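Local coordinates for pyocin S5 (Pseudomonas aeruginosa PAO1, PDB 6THK), which is a bacteriocin of the channel-forming colicin family that probably kills by depolarising the cytoplasmic membrane of its target cell, at residues Val248-Ala251 and Ile252-Lys256; Asn300-Thr303 and Thr304-Thr308. The protein carries 1 engineered substitution. One frame throughout, in Å; residues are numbered along the deposited sequence.

Contact 1 of 2, residues Val248-Ala251 and Ile252-Lys256; sequences VTQA and IADKK
Val-248 and Ile-252 meet one turn apart on the same helix, and four successive i to i+4 backbone hydrogen bonds carry the chain from Val-248 to Lys-255. In the first, Ile-252 N donates to Val-248 O at 2.9 Å. The same pattern links Ala-253 N to Thr-249 O and Asp-254 N to Gln-250 O, the latter at 2.8 Å, before Lys-255 N closes on Ala-251 O at 3.0 Å. Apolar contact follows the same spacing: Val-248 CG1 touches Ile-252 CD1 at 4.0 Å, the two branches crossing at a slant. With Ile-252 CG1 beside its own backbone N (chi1 -59°), the side chain lies back along the preceding turn, and CG1 comes within 3.2 Å of Val-248 O. Both residues are buried, and Ile-252 and Ala-251 also rest on Leu-292 of helix 272-338. Among the polar groups, Thr-249 OG1 turns back to bond Thr-245 O. The methylene chain of Lys-255 starts over Ala-251 O, with CG 3.3 Å from that oxygen, and its NZ goes on to form salt bridges with Glu-221 and Glu-288, both zinc ligands. This is a regular alpha-helical turn with an apolar side facing a partner helix, consistent with the predicted coiled coil, and with a lysine reaching from it to the edge of a zinc site.

Contact 2 of 2, residues Asn300-Thr303 and Thr304-Thr308; sequences NAET and TRRRT
Glu-302 reaches forward along its helix to two arginines of the next turn, and the three residues form a salt-bridge network. Its CG is anti to the backbone N (chi1 -178°) and the chain bends at chi2, which swings the carboxylate toward the later residues. Both oxygens lie over one face of the Arg-305 guanidinium, OE1 3.0 Å from Arg-305 NE and OE2 3.0 Å from Arg-305 NH1. The two planes are 76° apart and no N-H points at OE2, so its attraction to Arg-305 is one of charge. OE1 also takes a weak, bent hydrogen bond from Arg-306 NE at 3.4 Å. The packed side of the contact is the face where Glu-302, Thr-303 and Arg-306 meet Leu-241. The solvent side carries the exposed Asn-300, Ala-301, Thr-304 and Arg-305. There Asn-300 O is gripped twice, by Thr-304 N and Thr-304 OG1, each at 3.1 Å and from opposite faces of the carbonyl plane; the second grip fixes the hydroxyl against the helix, and Thr-308 OG1 repeats it on Thr-304 O. Arg-307 stands at the edge, with Thr-303 CG2 over its guanidinium face, 3.5 Å from Arg-307 NE, and a long, weak ion pair to Glu-238. Helix 237-267 thus flanks one face of this part of helix 272-338, Pro-237 at its start also meeting Arg-306.

In the fold
Contact 1 lies on helix 237-267 and contact 2 on helix 272-338, the next helix in the chain, and both fall within a predicted coiled coil. Their centres are 22 Å apart and their nearest atoms about 7 Å, so they do not touch. Helix 272-338 passes contact 1 through Leu-292 and Ile-289 before reaching contact 2, where the start of helix 237-267 lies against it. Contact 1 borders a zinc site, the side chain of Lys-255 being about 4 Å from the ion; contact 2 does not, the side chain of Arg-307 being about 9 Å from a different ion. Contact 1 is partly buried; contact 2 is at the surface.

Contact 1 of 2, residues Val248-Ala251 and Ile252-Lys256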
ATOM      1  N   VAL A 248       3.133  -1.576  -4.815  1.00 47.30           N
ATOM      2  CA  VAL A 248       1.978  -0.697  -4.982  1.00 46.84           C
ATOM      3  C   VAL A 248       1.664  -0.491  -6.476  1.00 52.77           C
ATOM      4  O   VAL A 248       0.516  -0.670  -6.872  1.00 51.75           O
ATOM      5  CB  VAL A 248       2.185   0.634  -4.213  1.00 49.29           C
ATOM      6  CG1 VAL A 248       1.018   1.591  -4.419  1.00 48.25           C
ATOM      7  CG2 VAL A 248       2.385   0.362  -2.727  1.00 49.16           C
ATOM      8  N   THR A 249       2.690  -0.178  -7.305  1.00 50.58           N
ATOM      9  CA  THR A 249       2.529   0.014  -8.752  1.00 50.94           C
ATOM     10  C   THR A 249       1.940  -1.235  -9.425  1.00 56.97           C
ATOM     11  O   THR A 249       0.975  -1.110 -10.188  1.00 56.40           O
ATOM     12  CB  THR A 249       3.834   0.492  -9.388  1.00 56.41           C
ATOM     13  OG1 THR A 249       4.246   1.672  -8.703  1.00 59.54           O
ATOM     14  CG2 THR A 249       3.688   0.806 -10.862  1.00 53.85           C
ATOM     15  N   GLN A 250       2.496  -2.433  -9.120  1.00 54.57           N
ATOM     16  CA  GLN A 250       2.014  -3.694  -9.676  1.00 54.43           C
ATOM     17  C   GLN A 250       0.589  -4.022  -9.190  1.00 59.44           C
ATOM     18  O   GLN A 250      -0.238  -4.463  -9.991  1.00 60.05           O
ATOM     19  CB  GLN A 250       3.006  -4.836  -9.405  1.00 55.78           C
ATOM     20  CG  GLN A 250       2.705  -6.119 -10.202  1.00 78.82           C
ATOM     21  CD  GLN A 250       2.895  -5.966 -11.701  1.00 98.87           C
ATOM     22  OE1 GLN A 250       1.936  -5.859 -12.473  1.00 91.73           O
ATOM     23  NE2 GLN A 250       4.141  -5.958 -12.148  1.00 93.73           N
ATOM     24  N   ALA A 251       0.295  -3.775  -7.893  1.00 54.79           N
ATOM     25  CA  ALA A 251      -1.038  -3.977  -7.318  1.00 53.97           C
ATOM     26  C   ALA A 251      -2.066  -3.091  -8.023  1.00 57.71           C
ATOM     27  O   ALA A 251      -3.185  -3.545  -8.243  1.00 57.88           O
ATOM     28  CB  ALA A 251      -1.023  -3.673  -5.828  1.00 54.58           C
ATOM     29  N   ILE A 252      -1.694  -1.831  -8.376  1.00 53.70           N
ATOM     30  CA  ILE A 252      -2.571  -0.924  -9.131  1.00 53.37           C
ATOM     31  C   ILE A 252      -2.804  -1.527 -10.538  1.00 57.32           C
ATOM     32  O   ILE A 252      -3.953  -1.650 -10.938  1.00 56.24           O
ATOM     33  CB  ILE A 252      -2.074   0.559  -9.177  1.00 55.97           C
ATOM     34  CG1 ILE A 252      -1.943   1.141  -7.751  1.00 55.99           C
ATOM     35  CG2 ILE A 252      -3.037   1.433 -10.012  1.00 56.61           C
ATOM     36  CD1 ILE A 252      -1.168   2.441  -7.615  1.00 54.90           C
ATOM     37  N   ALA A 253      -1.713  -1.951 -11.236  1.00 54.43           N
ATOM     38  CA  ALA A 253      -1.706  -2.564 -12.576  1.00 54.77           C
ATOM     39  C   ALA A 253      -2.574  -3.833 -12.674  1.00 60.96           C
ATOM     40  O   ALA A 253      -3.270  -4.029 -13.672  1.00 61.71           O
ATOM     41  CB  ALA A 253      -0.281  -2.882 -12.997  1.00 55.29           C
ATOM     42  N   ASP A 254      -2.513  -4.688 -11.646  1.00 56.47           N
ATOM     43  CA  ASP A 254      -3.286  -5.912 -11.570  1.00 55.56           C
ATOM     44  C   ASP A 254      -4.754  -5.621 -11.264  1.00 59.29           C
ATOM     45  O   ASP A 254      -5.627  -6.196 -11.906  1.00 60.15           O
ATOM     46  CB  ASP A 254      -2.665  -6.872 -10.540  1.00 57.40           C
ATOM     47  CG  ASP A 254      -1.291  -7.401 -10.928  1.00 73.09           C
ATOM     48  OD1 ASP A 254      -0.678  -6.843 -11.875  1.00 74.07           O
ATOM     49  OD2 ASP A 254      -0.829  -8.378 -10.292  1.00 81.71           O
ATOM     50  N   LYS A 255      -5.032  -4.705 -10.331  1.00 55.07           N
ATOM     51  CA  LYS A 255      -6.407  -4.335  -9.972  1.00 55.02           C
ATOM     52  C   LYS A 255      -7.190  -3.657 -11.104  1.00 59.49           C
ATOM     53  O   LYS A 255      -8.410  -3.788 -11.151  1.00 58.65           O
ATOM     54  CB  LYS A 255      -6.435  -3.489  -8.705  1.00 57.02           C
ATOM     55  CG  LYS A 255      -6.319  -4.346  -7.473  1.00 65.64           C
ATOM     56  CD  LYS A 255      -6.299  -3.547  -6.199  1.00 73.10           C
ATOM     57  CE  LYS A 255      -5.667  -4.351  -5.093  1.00 75.05           C
ATOM     58  NZ  LYS A 255      -6.279  -5.699  -4.977  1.00 73.60           N
ATOM     59  N   LYS A 256      -6.490  -2.934 -11.992  1.00 57.49           N
ATOM     60  CA  LYS A 256      -7.052  -2.283 -13.175  1.00 57.66           C
ATOM     61  C   LYS A 256      -7.401  -3.350 -14.233  1.00 63.53           C
ATOM     62  O   LYS A 256      -8.383  -3.183 -14.959  1.00 63.96           O
ATOM     63  CB  LYS A 256      -6.066  -1.253 -13.751  1.00 59.63           C
ATOM     64  CG  LYS A 256      -6.017   0.057 -12.968  1.00 66.98           C
ATOM     65  CD  LYS A 256      -5.166   1.091 -13.685  1.00 75.19           C
ATOM     66  CE  LYS A 256      -5.766   2.477 -13.596  1.00 87.17           C
ATOM     67  NZ  LYS A 256      -5.196   3.271 -12.475  1.00 93.91           N
TER

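Contact 2 of 2, residues Asn300-Thr303 and Thr304-Thr308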
ATOM      1  N   ASN A 300       6.218   8.392  -3.221  1.00 55.26           N
ATOM      2  CA  ASN A 300       6.899   9.257  -4.180  1.00 55.21           C
ATOM      3  C   ASN A 300       7.510  10.460  -3.491  1.00 59.69           C
ATOM      4  O   ASN A 300       8.621  10.860  -3.830  1.00 59.25           O
ATOM      5  CB  ASN A 300       5.929   9.731  -5.251  1.00 56.74           C
ATOM      6  CG  ASN A 300       5.491   8.670  -6.220  1.00 76.60           C
ATOM      7  OD1 ASN A 300       6.093   7.591  -6.339  1.00 67.64           O
ATOM      8  ND2 ASN A 300       4.432   8.983  -6.948  1.00 69.26           N
ATOM      9  N   ALA A 301       6.780  11.019  -2.516  1.00 56.27           N
ATOM     10  CA  ALA A 301       7.186  12.166  -1.729  1.00 55.76           C
ATOM     11  C   ALA A 301       8.367  11.788  -0.828  1.00 60.34           C
ATOM     12  O   ALA A 301       9.383  12.496  -0.828  1.00 60.91           O
ATOM     13  CB  ALA A 301       6.009  12.666  -0.905  1.00 56.24           C
ATOM     14  N   GLU A 302       8.220  10.683  -0.113  1.00 55.44           N
ATOM     15  CA  GLU A 302       9.236  10.172   0.787  1.00 54.65           C
ATOM     16  C   GLU A 302      10.499   9.812   0.019  1.00 56.91           C
ATOM     17  O   GLU A 302      11.601  10.045   0.489  1.00 56.77           O
ATOM     18  CB  GLU A 302       8.690   8.961   1.540  1.00 56.16           C
ATOM     19  CG  GLU A 302       9.637   8.348   2.549  1.00 71.64           C
ATOM     20  CD  GLU A 302      10.067   9.324   3.620  1.00103.88           C
ATOM     21  OE1 GLU A 302      11.226   9.771   3.578  1.00101.93           O
ATOM     22  OE2 GLU A 302       9.254   9.637   4.509  1.00105.09           O
ATOM     23  N   THR A 303      10.339   9.249  -1.171  1.00 51.53           N
ATOM     24  CA  THR A 303      11.490   8.899  -1.987  1.00 50.71           C
ATOM     25  C   THR A 303      12.255  10.160  -2.367  1.00 55.02           C
ATOM     26  O   THR A 303      13.474  10.186  -2.324  1.00 55.32           O
ATOM     27  CB  THR A 303      11.085   8.143  -3.261  1.00 51.42           C
ATOM     28  OG1 THR A 303      10.556   6.866  -2.910  1.00 54.13           O
ATOM     29  CG2 THR A 303      12.279   7.937  -4.147  1.00 47.16           C
ATOM     30  N   THR A 304      11.524  11.208  -2.725  1.00 51.59           N
ATOM     31  CA  THR A 304      12.121  12.479  -3.086  1.00 51.17           C
ATOM     32  C   THR A 304      12.863  13.073  -1.901  1.00 54.60           C
ATOM     33  O   THR A 304      13.930  13.642  -2.059  1.00 52.82           O
ATOM     34  CB  THR A 304      11.056  13.476  -3.550  1.00 56.65           C
ATOM     35  OG1 THR A 304      10.524  13.050  -4.804  1.00 59.34           O
ATOM     36  CG2 THR A 304      11.654  14.847  -3.711  1.00 52.75           C
ATOM     37  N   ARG A 305      12.283  12.955  -0.713  1.00 52.53           N
ATOM     38  CA  ARG A 305      12.920  13.477   0.481  1.00 53.46           C
ATOM     39  C   ARG A 305      14.235  12.751   0.722  1.00 57.13           C
ATOM     40  O   ARG A 305      15.237  13.368   1.046  1.00 55.61           O
ATOM     41  CB  ARG A 305      11.999  13.335   1.699  1.00 56.28           C
ATOM     42  CG  ARG A 305      12.715  12.971   2.993  1.00 75.09           C
ATOM     43  CD  ARG A 305      11.767  12.886   4.183  1.00 89.16           C
ATOM     44  NE  ARG A 305      12.293  12.032   5.246  1.00 98.45           N
ATOM     45  CZ  ARG A 305      11.566  11.536   6.245  1.00112.44           C
ATOM     46  NH1 ARG A 305      10.273  11.798   6.325  1.00100.72           N
ATOM     47  NH2 ARG A 305      12.132  10.767   7.161  1.00 97.11           N
ATOM     48  N   ARG A 306      14.218  11.434   0.555  1.00 53.64           N
ATOM     49  CA  ARG A 306      15.403  10.618   0.753  1.00 52.58           C
ATOM     50  C   ARG A 306      16.506  10.920  -0.244  1.00 55.94           C
ATOM     51  O   ARG A 306      17.669  10.987   0.113  1.00 56.72           O
ATOM     52  CB  ARG A 306      15.042   9.136   0.690  1.00 53.33           C
ATOM     53  CG  ARG A 306      14.203   8.645   1.856  1.00 62.24           C
ATOM     54  CD  ARG A 306      15.005   8.619   3.139  1.00 70.60           C
ATOM     55  NE  ARG A 306      14.181   8.275   4.287  1.00 83.24           N
ATOM     56  CZ  ARG A 306      14.639   8.186   5.532  1.00100.35           C
ATOM     57  NH1 ARG A 306      15.914   8.417   5.789  1.00 96.26           N
ATOM     58  NH2 ARG A 306      13.822   7.871   6.522  1.00 80.63           N
ATOM     59  N   ARG A 307      16.131  11.090  -1.503  1.00 52.01           N
ATOM     60  CA  ARG A 307      17.094  11.380  -2.552  1.00 51.20           C
ATOM     61  C   ARG A 307      17.776  12.720  -2.349  1.00 55.96           C
ATOM     62  O   ARG A 307      18.971  12.849  -2.562  1.00 55.44           O
ATOM     63  CB  ARG A 307      16.425  11.325  -3.922  1.00 49.18           C
ATOM     64  CG  ARG A 307      16.446   9.940  -4.538  1.00 54.89           C
ATOM     65  CD  ARG A 307      15.354   9.747  -5.572  1.00 63.48           C
ATOM     66  NE  ARG A 307      15.244   8.350  -5.964  1.00 71.10           N
ATOM     67  CZ  ARG A 307      14.510   7.906  -6.975  1.00 82.65           C
ATOM     68  NH1 ARG A 307      13.804   8.748  -7.711  1.00 63.14           N
ATOM     69  NH2 ARG A 307      14.478   6.615  -7.246  1.00 69.37           N
ATOM     70  N   THR A 308      16.998  13.718  -1.947  1.00 52.52           N
ATOM     71  CA  THR A 308      17.518  15.049  -1.697  1.00 53.02           C
ATOM     72  C   THR A 308      18.499  15.021  -0.546  1.00 59.95           C
ATOM     73  O   THR A 308      19.547  15.646  -0.596  1.00 60.00           O
ATOM     74  CB  THR A 308      16.393  16.026  -1.360  1.00 62.36           C
ATOM     75  OG1 THR A 308      15.453  16.048  -2.434  1.00 68.02           O
ATOM     76  CG2 THR A 308      16.942  17.407  -1.176  1.00 62.51           C
TER